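Local coordinates for D-3-phosphoglycerate dehydrogenase-related protein (Vibrio cholerae, PDB 4S1V) that probably oxidises or reduces D-2-hydroxyacids such as 3-phosphoglycerate with a nicotinamide cofactor, as a member of the D-isomer-specific 2-hydroxyacid dehydrogenase family, at residues Lys3-Asp8 with Lys46-Leu51; Pro172-Gly177 with Ala197-Lys202; Gln223-Met228 with Gly246-Val251. All blocks are in the same frame, centred on the assembly; numbering follows the deposited sequence.

Interaction 1: Lys3-Asp8 with Lys46-Leu51; sequences KIAILD and KPFEAL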
loop_
_atom_site.group_PDB
_atom_site.type_symbol
_atom_site.label_atom_id
_atom_site.label_comp_id
_atom_site.label_asym_id
_atom_site.label_seq_id
_atom_site.Cartn_x
_atom_site.Cartn_y
_atom_site.Cartn_z
ATOM N N LYS C 3 -31.003 33.672 24.383
ATOM C CA LYS C 3 -30.870 32.449 23.604
ATOM C C LYS C 3 -29.581 32.554 22.792
ATOM O O LYS C 3 -29.431 33.469 21.971
ATOM C CB LYS C 3 -32.076 32.227 22.683
ATOM C CG LYS C 3 -33.228 31.455 23.322
ATOM C CD LYS C 3 -34.016 30.639 22.300
ATOM C CE LYS C 3 -33.265 29.378 21.869
ATOM N NZ LYS C 3 -34.044 28.503 20.946
ATOM N N ILE C 4 -28.667 31.611 23.039
ATOM C CA ILE C 4 -27.303 31.646 22.503
ATOM C C ILE C 4 -27.006 30.429 21.636
ATOM O O ILE C 4 -27.224 29.297 22.057
ATOM C CB ILE C 4 -26.263 31.710 23.650
ATOM C CG1 ILE C 4 -26.441 32.991 24.473
ATOM C CG2 ILE C 4 -24.833 31.615 23.122
ATOM C CD1 ILE C 4 -25.918 32.884 25.887
ATOM N N ALA C 5 -26.497 30.670 20.426
ATOM C CA ALA C 5 -26.033 29.591 19.559
ATOM C C ALA C 5 -24.509 29.589 19.396
ATOM O O ALA C 5 -23.894 30.634 19.159
ATOM C CB ALA C 5 -26.718 29.657 18.199
ATOM N N ILE C 6 -23.908 28.408 19.536
ATOM C CA ILE C 6 -22.488 28.224 19.249
ATOM C C ILE C 6 -22.372 27.399 17.976
ATOM O O ILE C 6 -22.862 26.266 17.918
ATOM C CB ILE C 6 -21.726 27.532 20.403
ATOM C CG1 ILE C 6 -21.953 28.271 21.725
ATOM C CG2 ILE C 6 -20.234 27.468 20.090
ATOM C CD1 ILE C 6 -21.257 27.632 22.909
ATOM N N LEU C 7 -21.739 27.973 16.956
ATOM C CA LEU C 7 -21.614 27.306 15.657
ATOM C C LEU C 7 -20.355 26.430 15.519
ATOM O O LEU C 7 -19.349 26.645 16.201
ATOM C CB LEU C 7 -21.671 28.329 14.515
ATOM C CG LEU C 7 -22.950 29.139 14.276
ATOM C CD1 LEU C 7 -22.739 30.133 13.137
ATOM C CD2 LEU C 7 -24.135 28.226 13.968
ATOM N N ASP C 8 -20.452 25.420 14.660
ATOM C CA ASP C 8 -19.289 24.672 14.150
ATOM C C ASP C 8 -18.407 23.915 15.165
ATOM O O ASP C 8 -17.208 23.760 14.932
ATOM C CB ASP C 8 -18.419 25.590 13.278
ATOM C CG ASP C 8 -19.204 26.265 12.167
ATOM O OD1 ASP C 8 -19.847 25.561 11.360
ATOM O OD2 ASP C 8 -19.171 27.505 12.091
ATOM N N LYS C 46 -32.782 31.702 13.518
ATOM C CA LYS C 46 -33.831 32.711 13.731
ATOM C C LYS C 46 -34.080 33.099 15.201
ATOM O O LYS C 46 -34.038 34.287 15.522
ATOM C CB LYS C 46 -35.146 32.348 13.027
ATOM C CG LYS C 46 -35.209 32.839 11.594
ATOM C CD LYS C 46 -36.577 33.387 11.239
ATOM C CE LYS C 46 -36.654 33.759 9.761
ATOM N NZ LYS C 46 -35.796 34.919 9.373
ATOM N N PRO C 47 -34.311 32.107 16.095
ATOM C CA PRO C 47 -34.683 32.460 17.475
ATOM C C PRO C 47 -33.526 32.965 18.355
ATOM O O PRO C 47 -33.746 33.297 19.524
ATOM C CB PRO C 47 -35.216 31.139 18.035
ATOM C CG PRO C 47 -34.444 30.100 17.304
ATOM C CD PRO C 47 -34.266 30.642 15.908
ATOM N N PHE C 48 -32.314 33.027 17.809
ATOM C CA PHE C 48 -31.146 33.358 18.628
ATOM C C PHE C 48 -30.834 34.846 18.698
ATOM O O PHE C 48 -30.966 35.573 17.715
ATOM C CB PHE C 48 -29.926 32.551 18.189
ATOM C CG PHE C 48 -30.039 31.087 18.496
ATOM C CD1 PHE C 48 -29.898 30.626 19.799
ATOM C CD2 PHE C 48 -30.303 30.168 17.486
ATOM C CE1 PHE C 48 -30.006 29.273 20.084
ATOM C CE2 PHE C 48 -30.412 28.816 17.764
ATOM C CZ PHE C 48 -30.265 28.368 19.062
ATOM N N GLU C 49 -30.421 35.275 19.886
ATOM C CA GLU C 49 -30.097 36.674 20.171
ATOM C C GLU C 49 -28.586 36.937 20.181
ATOM O O GLU C 49 -28.145 38.077 19.998
ATOM C CB GLU C 49 -30.718 37.090 21.513
ATOM C CG GLU C 49 -32.242 37.026 21.543
ATOM C CD GLU C 49 -32.811 37.074 22.951
ATOM O OE1 GLU C 49 -32.755 36.041 23.658
ATOM O OE2 GLU C 49 -33.327 38.144 23.347
ATOM N N ALA C 50 -27.804 35.883 20.404
ATOM C CA ALA C 50 -26.343 35.960 20.334
ATOM C C ALA C 50 -25.782 34.735 19.626
ATOM O O ALA C 50 -26.264 33.621 19.831
ATOM C CB ALA C 50 -25.736 36.082 21.730
ATOM N N LEU C 51 -24.768 34.953 18.795
ATOM C CA LEU C 51 -24.001 33.865 18.195
ATOM C C LEU C 51 -22.577 33.918 18.707
ATOM O O LEU C 51 -21.984 34.996 18.790
ATOM C CB LEU C 51 -23.944 33.980 16.674
ATOM C CG LEU C 51 -25.189 34.014 15.805
ATOM C CD1 LEU C 51 -24.735 34.240 14.373
ATOM C CD2 LEU C 51 -25.994 32.724 15.930
#
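The methyl of Ala5 is the bump and the ring of Phe48 the plate it presses on: Ala5 CB sits 3.5 Å from the ring centroid, almost exactly on the ring normal, in a CH-pi contact. Phe48 CG lies anti to its own carbonyl carbon (chi1 -69°), beside the backbone N; the ring beyond it lies against strand 3-6. The ring edge slots against the peptide that follows Lys3, with Lys3 C and Ile4 N close to its plane. A bend at chi3 (76°) puts Lys3 CE 3.7 Å from Phe48 CE1, and NZ lies beyond it, near Pro47 CG. The ring is thus held between the Ala5 methyl on one face and the Lys3 ammonium on the other, NZ standing off-centre, 4.6 Å from the centroid, in a cation-pi approach. On the same side of the sheet as Ala5, Leu51 CD2 comes within 3.9 Å of Ala5 CB, and Leu45 of helix 38-45 covers both. The other side carries Ile4 and Ala50, CG1 to CB 4.2 Å, where Ile4 packs on Val308 of helix 294-312. The backbones run parallel as neighbouring strands of the N-terminal parallel sheet. Ala5 N donates to Ala50 O at 3.0 Å, while Lys3 O accepts from Glu49 N at 2.9 Å and, weakly, from Ala50 N. Glu49 reaches back with OE1 to take Lys3 N at 3.0 Å, nearly straight (169°), on the anti side of the carboxylate. The strand's first amide is thus held by a side chain, and the carboxylate, with a weak, long ion pair from OE2 to Lys72, is probably favoured as the charged form.

Interaction 2: Pro172-Gly177 with Ala197-Lys202; sequences PILVWG and AEFFAK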
loop_
_atom_site.group_PDB
_atom_site.type_symbol
_atom_site.label_atom_id
_atom_site.label_comp_id
_atom_site.label_asym_id
_atom_site.label_seq_id
_atom_site.Cartn_x
_atom_site.Cartn_y
_atom_site.Cartn_z
ATOM N N PRO C 172 19.702 25.502 11.377
ATOM C CA PRO C 172 19.904 26.922 11.050
ATOM C C PRO C 172 18.545 27.601 10.814
ATOM O O PRO C 172 17.624 26.980 10.278
ATOM C CB PRO C 172 20.701 26.881 9.740
ATOM C CG PRO C 172 21.366 25.541 9.716
ATOM C CD PRO C 172 20.474 24.601 10.498
ATOM N N ILE C 173 18.418 28.855 11.219
ATOM C CA ILE C 173 17.168 29.576 11.025
ATOM C C ILE C 173 17.369 30.674 9.995
ATOM O O ILE C 173 18.253 31.518 10.152
ATOM C CB ILE C 173 16.618 30.150 12.356
ATOM C CG1 ILE C 173 16.590 29.069 13.447
ATOM C CG2 ILE C 173 15.241 30.785 12.154
ATOM C CD1 ILE C 173 15.647 27.908 13.183
ATOM N N LEU C 174 16.570 30.622 8.928
ATOM C CA LEU C 174 16.583 31.635 7.868
ATOM C C LEU C 174 15.210 32.297 7.804
ATOM O O LEU C 174 14.180 31.613 7.718
ATOM C CB LEU C 174 16.927 31.000 6.520
ATOM C CG LEU C 174 17.073 31.930 5.311
ATOM C CD1 LEU C 174 18.316 32.817 5.420
ATOM C CD2 LEU C 174 17.106 31.132 4.017
ATOM N N VAL C 175 15.195 33.626 7.858
ATOM C CA VAL C 175 13.941 34.361 7.997
ATOM C C VAL C 175 13.672 35.278 6.805
ATOM O O VAL C 175 14.562 35.989 6.337
ATOM C CB VAL C 175 13.894 35.142 9.326
ATOM C CG1 VAL C 175 12.640 35.992 9.429
ATOM C CG2 VAL C 175 13.992 34.186 10.512
ATOM N N TRP C 176 12.436 35.237 6.321
ATOM C CA TRP C 176 11.958 36.171 5.306
ATOM C C TRP C 176 10.679 36.838 5.756
ATOM O O TRP C 176 9.935 36.304 6.590
ATOM C CB TRP C 176 11.781 35.464 3.956
ATOM C CG TRP C 176 11.342 36.406 2.864
ATOM C CD1 TRP C 176 10.159 36.368 2.130
ATOM C CD2 TRP C 176 12.048 37.605 2.385
ATOM N NE1 TRP C 176 10.096 37.415 1.244
ATOM C CE2 TRP C 176 11.195 38.195 1.345
ATOM C CE3 TRP C 176 13.262 38.217 2.691
ATOM C CZ2 TRP C 176 11.564 39.348 0.655
ATOM C CZ3 TRP C 176 13.619 39.380 1.997
ATOM C CH2 TRP C 176 12.789 39.931 1.002
ATOM N N GLY C 177 10.430 38.036 5.236
ATOM C CA GLY C 177 9.162 38.730 5.463
ATOM C C GLY C 177 9.365 40.230 5.518
ATOM O O GLY C 177 10.263 40.772 4.864
ATOM N N ALA C 197 13.769 35.113 -3.359
ATOM C CA ALA C 197 14.450 34.116 -4.202
ATOM C C ALA C 197 15.464 33.277 -3.407
ATOM O O ALA C 197 15.446 32.051 -3.481
ATOM C CB ALA C 197 15.104 34.775 -5.410
ATOM N N GLU C 198 16.322 33.930 -2.623
ATOM C CA GLU C 198 17.256 33.206 -1.752
ATOM C C GLU C 198 16.524 32.337 -0.712
ATOM O O GLU C 198 16.952 31.224 -0.412
ATOM C CB GLU C 198 18.220 34.181 -1.057
ATOM C CG GLU C 198 18.948 33.587 0.143
ATOM C CD GLU C 198 20.014 34.500 0.726
ATOM O OE1 GLU C 198 21.040 34.743 0.055
ATOM O OE2 GLU C 198 19.840 34.956 1.872
ATOM N N PHE C 199 15.424 32.857 -0.171
ATOM C CA PHE C 199 14.650 32.172 0.856
ATOM C C PHE C 199 14.110 30.841 0.343
ATOM O O PHE C 199 14.300 29.815 0.983
ATOM C CB PHE C 199 13.525 33.086 1.373
ATOM C CG PHE C 199 12.655 32.462 2.441
ATOM C CD1 PHE C 199 13.169 32.167 3.704
ATOM C CD2 PHE C 199 11.310 32.198 2.190
ATOM C CE1 PHE C 199 12.357 31.609 4.685
ATOM C CE2 PHE C 199 10.493 31.642 3.168
ATOM C CZ PHE C 199 11.018 31.343 4.414
ATOM N N PHE C 200 13.466 30.848 -0.825
ATOM C CA PHE C 200 12.943 29.606 -1.398
ATOM C C PHE C 200 14.025 28.646 -1.876
ATOM O O PHE C 200 13.847 27.428 -1.801
ATOM C CB PHE C 200 11.910 29.881 -2.501
ATOM C CG PHE C 200 10.548 30.198 -1.963
ATOM C CD1 PHE C 200 10.246 31.474 -1.514
ATOM C CD2 PHE C 200 9.572 29.209 -1.873
ATOM C CE1 PHE C 200 8.992 31.770 -0.989
ATOM C CE2 PHE C 200 8.317 29.495 -1.357
ATOM C CZ PHE C 200 8.028 30.780 -0.914
ATOM N N ALA C 201 15.146 29.192 -2.345
ATOM C CA ALA C 201 16.255 28.364 -2.818
ATOM C C ALA C 201 16.958 27.604 -1.688
ATOM O O ALA C 201 17.354 26.452 -1.872
ATOM C CB ALA C 201 17.257 29.209 -3.598
ATOM N N LYS C 202 17.094 28.242 -0.525
ATOM C CA LYS C 202 17.946 27.727 0.554
ATOM C C LYS C 202 17.221 26.961 1.668
ATOM O O LYS C 202 17.844 26.193 2.398
ATOM C CB LYS C 202 18.792 28.859 1.156
ATOM C CG LYS C 202 19.746 29.504 0.163
ATOM C CD LYS C 202 20.700 30.478 0.836
ATOM C CE LYS C 202 21.692 31.038 -0.180
ATOM N NZ LYS C 202 22.897 31.639 0.455
#
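Three first torsions set this contact: Leu174, Trp176 and Phe199 each hold CG anti to the backbone N, all with chi1 close to 180°, which points CG of Phe199 from the helix 196-202 toward the strand 173-176. The strand and helix segments run roughly antiparallel, their axes 8.9 Å apart, as strand and covering helix do in a Rossmann-type domain. Trp176 CB rests over one face of the Phe199 ring, 3.6 Å from its centroid and displaced toward the rim, in a CH-pi contact. The indole itself continues past the phenyl: its five-membered ring is inclined at 33° to the Phe199 plane, an oblique pairing, and it meets Trp153 of the neighbouring strand 150-153 edge-to-face. At the rim of Phe199, in the ring plane, lies Leu174 O, 3.5 Å from CE1, so the polarised C-H edge of the ring faces a carbonyl oxygen. Leu174 is also backbone-bonded to Leu150 and Ile152 of strand 150-153. The leucine and phenylalanine side chains pass alongside, running opposite ways, CD2 of Leu174 reaching CD1 of Phe199 at 4.1 Å. The same Leu174 CD2 touches Lys202 CB at 4.0 Å, the lysine chain lying nearly perpendicular to the leucine. Beyond them, Glu198 and Lys202 form a long salt bridge one turn apart on the helix, and Glu198 OE2 also accepts the backbone N of Ala194. Leu206 and Trp153 add further cover to Phe199. No hydrogen bond joins the two segments; the helix is held to the strand by apolar and CH-pi packing, with the Glu198 and Lys202 charges kept at the margin.

Interaction 3: Gln223-Met228 with Gly246-Val251; sequences QDLLAM and GALYSV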
loop_
_atom_site.group_PDB
_atom_site.type_symbol
_atom_site.label_atom_id
_atom_site.label_comp_id
_atom_site.label_asym_id
_atom_site.label_seq_id
_atom_site.Cartn_x
_atom_site.Cartn_y
_atom_site.Cartn_z
ATOM N N GLN C 223 5.968 29.715 -9.167
ATOM C CA GLN C 223 7.393 29.884 -9.457
ATOM C C GLN C 223 8.248 29.817 -8.182
ATOM O O GLN C 223 9.322 29.227 -8.185
ATOM C CB GLN C 223 7.637 31.180 -10.252
ATOM C CG GLN C 223 7.053 31.169 -11.672
ATOM C CD GLN C 223 5.592 31.646 -11.773
ATOM O OE1 GLN C 223 4.766 31.440 -10.865
ATOM N NE2 GLN C 223 5.265 32.276 -12.901
ATOM N N ASP C 224 7.753 30.397 -7.090
ATOM C CA ASP C 224 8.414 30.295 -5.786
ATOM C C ASP C 224 8.532 28.838 -5.326
ATOM O O ASP C 224 9.598 28.411 -4.891
ATOM C CB ASP C 224 7.671 31.107 -4.721
ATOM C CG ASP C 224 7.664 32.605 -5.003
ATOM O OD1 ASP C 224 8.610 33.116 -5.648
ATOM O OD2 ASP C 224 6.705 33.272 -4.554
ATOM N N LEU C 225 7.434 28.082 -5.414
ATOM C CA LEU C 225 7.465 26.659 -5.064
ATOM C C LEU C 225 8.456 25.883 -5.929
ATOM O O LEU C 225 9.190 25.029 -5.420
ATOM C CB LEU C 225 6.076 26.027 -5.164
ATOM C CG LEU C 225 4.960 26.608 -4.295
ATOM C CD1 LEU C 225 3.660 25.877 -4.575
ATOM C CD2 LEU C 225 5.299 26.553 -2.806
ATOM N N LEU C 226 8.490 26.194 -7.225
ATOM C CA LEU C 226 9.350 25.470 -8.177
ATOM C C LEU C 226 10.840 25.733 -7.964
ATOM O O LEU C 226 11.681 24.925 -8.368
ATOM C CB LEU C 226 8.952 25.781 -9.625
ATOM C CG LEU C 226 7.610 25.201 -10.090
ATOM C CD1 LEU C 226 7.099 25.943 -11.318
ATOM C CD2 LEU C 226 7.730 23.705 -10.351
ATOM N N ALA C 227 11.151 26.852 -7.312
ATOM C CA ALA C 227 12.527 27.219 -6.996
ATOM C C ALA C 227 13.041 26.527 -5.734
ATOM O O ALA C 227 14.176 26.762 -5.321
ATOM C CB ALA C 227 12.658 28.734 -6.867
ATOM N N MET C 228 12.213 25.674 -5.127
ATOM C CA MET C 228 12.595 25.002 -3.881
ATOM C C MET C 228 13.449 23.763 -4.154
ATOM O O MET C 228 13.435 23.231 -5.265
ATOM C CB MET C 228 11.355 24.638 -3.045
ATOM C CG MET C 228 10.699 25.836 -2.359
ATOM S SD MET C 228 9.180 25.488 -1.445
ATOM C CE MET C 228 9.842 24.615 -0.026
ATOM N N GLY C 246 -4.171 26.643 -6.527
ATOM C CA GLY C 246 -3.864 25.377 -7.192
ATOM C C GLY C 246 -2.382 25.036 -7.291
ATOM O O GLY C 246 -2.020 23.899 -7.606
ATOM N N ALA C 247 -1.524 26.020 -7.029
ATOM C CA ALA C 247 -0.090 25.872 -7.282
ATOM C C ALA C 247 0.554 24.782 -6.428
ATOM O O ALA C 247 1.387 24.019 -6.930
ATOM C CB ALA C 247 0.630 27.201 -7.097
ATOM N N LEU C 248 0.169 24.701 -5.150
ATOM C CA LEU C 248 0.725 23.673 -4.273
ATOM C C LEU C 248 0.403 22.265 -4.768
ATOM O O LEU C 248 1.300 21.407 -4.844
ATOM C CB LEU C 248 0.255 23.827 -2.820
ATOM C CG LEU C 248 0.909 22.828 -1.828
ATOM C CD1 LEU C 248 2.428 22.959 -1.749
ATOM C CD2 LEU C 248 0.302 22.936 -0.436
ATOM N N TYR C 249 -0.867 22.024 -5.091
ATOM C CA TYR C 249 -1.255 20.701 -5.590
ATOM C C TYR C 249 -0.487 20.349 -6.861
ATOM O O TYR C 249 0.081 19.266 -6.970
ATOM C CB TYR C 249 -2.768 20.552 -5.845
ATOM C CG TYR C 249 -3.028 19.252 -6.583
ATOM C CD1 TYR C 249 -3.035 18.040 -5.894
ATOM C CD2 TYR C 249 -3.161 19.222 -7.974
ATOM C CE1 TYR C 249 -3.219 16.842 -6.555
ATOM C CE2 TYR C 249 -3.331 18.022 -8.653
ATOM C CZ TYR C 249 -3.358 16.836 -7.936
ATOM O OH TYR C 249 -3.534 15.636 -8.571
ATOM N N SER C 250 -0.485 21.265 -7.823
ATOM C CA SER C 250 0.164 21.023 -9.110
ATOM C C SER C 250 1.627 20.617 -8.914
ATOM O O SER C 250 2.095 19.664 -9.541
ATOM C CB SER C 250 0.048 22.258 -10.006
ATOM O OG SER C 250 0.599 22.001 -11.294
ATOM N N VAL C 251 2.325 21.314 -8.014
ATOM C CA VAL C 251 3.764 21.099 -7.771
ATOM C C VAL C 251 4.051 19.802 -7.006
ATOM O O VAL C 251 4.949 19.046 -7.373
ATOM C CB VAL C 251 4.399 22.311 -7.045
ATOM C CG1 VAL C 251 5.804 21.994 -6.561
ATOM C CG2 VAL C 251 4.435 23.527 -7.962
#
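Helix 222-226 and helix 247-254, the helices before and after strand 233-236 in the alpha/beta Rossmann-type domain of the family, pack side by side here through Leu225 and Val251. Leu225 carries most of the contact. Its CG lies anti to its carbonyl carbon (chi1 -59°), and its CD1 lands on the first turn of the facing helix, 3.7 Å from Leu248 CA. Around that methyl stand Ala247 CB at 4.2 Å and, also at 4.2 Å, CD1 of Leu248, while Ala247 O approaches to 3.8 Å. One turn further on, a single methyl of Val251 serves two leucines: CG2 lies 4.1 Å from Leu225 CB and 4.1 Å from Leu226 CD2. Val251 has CG1 anti to its backbone N (chi1 169°), with CG2 beside that N. Leu226, at the exposed margin, meets the valine at a slant, whereas Leu225 is buried and rests also on Phe234 of strand 233-236, as does Leu248. Away from the leucines, helix 247-254 faces another copy of the protein: Tyr249 OH bonds to Val30 O of the second subunit, and Ser250 OG to Thr29 OG1 of that subunit. Within the chain, Ser250 OG is also bonded to Lys222 NZ. No hydrogen bond passes between the two segments. Aliphatic carbons meeting at van der Waals distance imply cohesion by dispersion and burial: the contact is apolar, while Tyr249 and Ser250 on the same helix make bonds to the second subunit.

In the fold
Interaction 1 belongs to the N-terminal five-stranded parallel sheet, interactions 2 and 3 to the seven-stranded Rossmann-type sheet and its helices. Interaction 1 lies on the opposite side of the chain's centre from both, its centre 45 Å from that of interaction 2 and 41 Å from that of interaction 3. Interactions 2 and 3 are neighbours, 16 Å between centres, and touch: Phe200 CD2 packs 3.1 Å from Asp224 O. Val175 in interaction 2 lies near, without touching, a glycine-rich GxGxxG pattern (Gly154, Gly156, Gly159), consistent with dinucleotide binding. Interaction 3 alone reaches another subunit, meeting Thr29 and Val30 of its strand 27-30, which in each chain pairs with strand 3-6 of interaction 1.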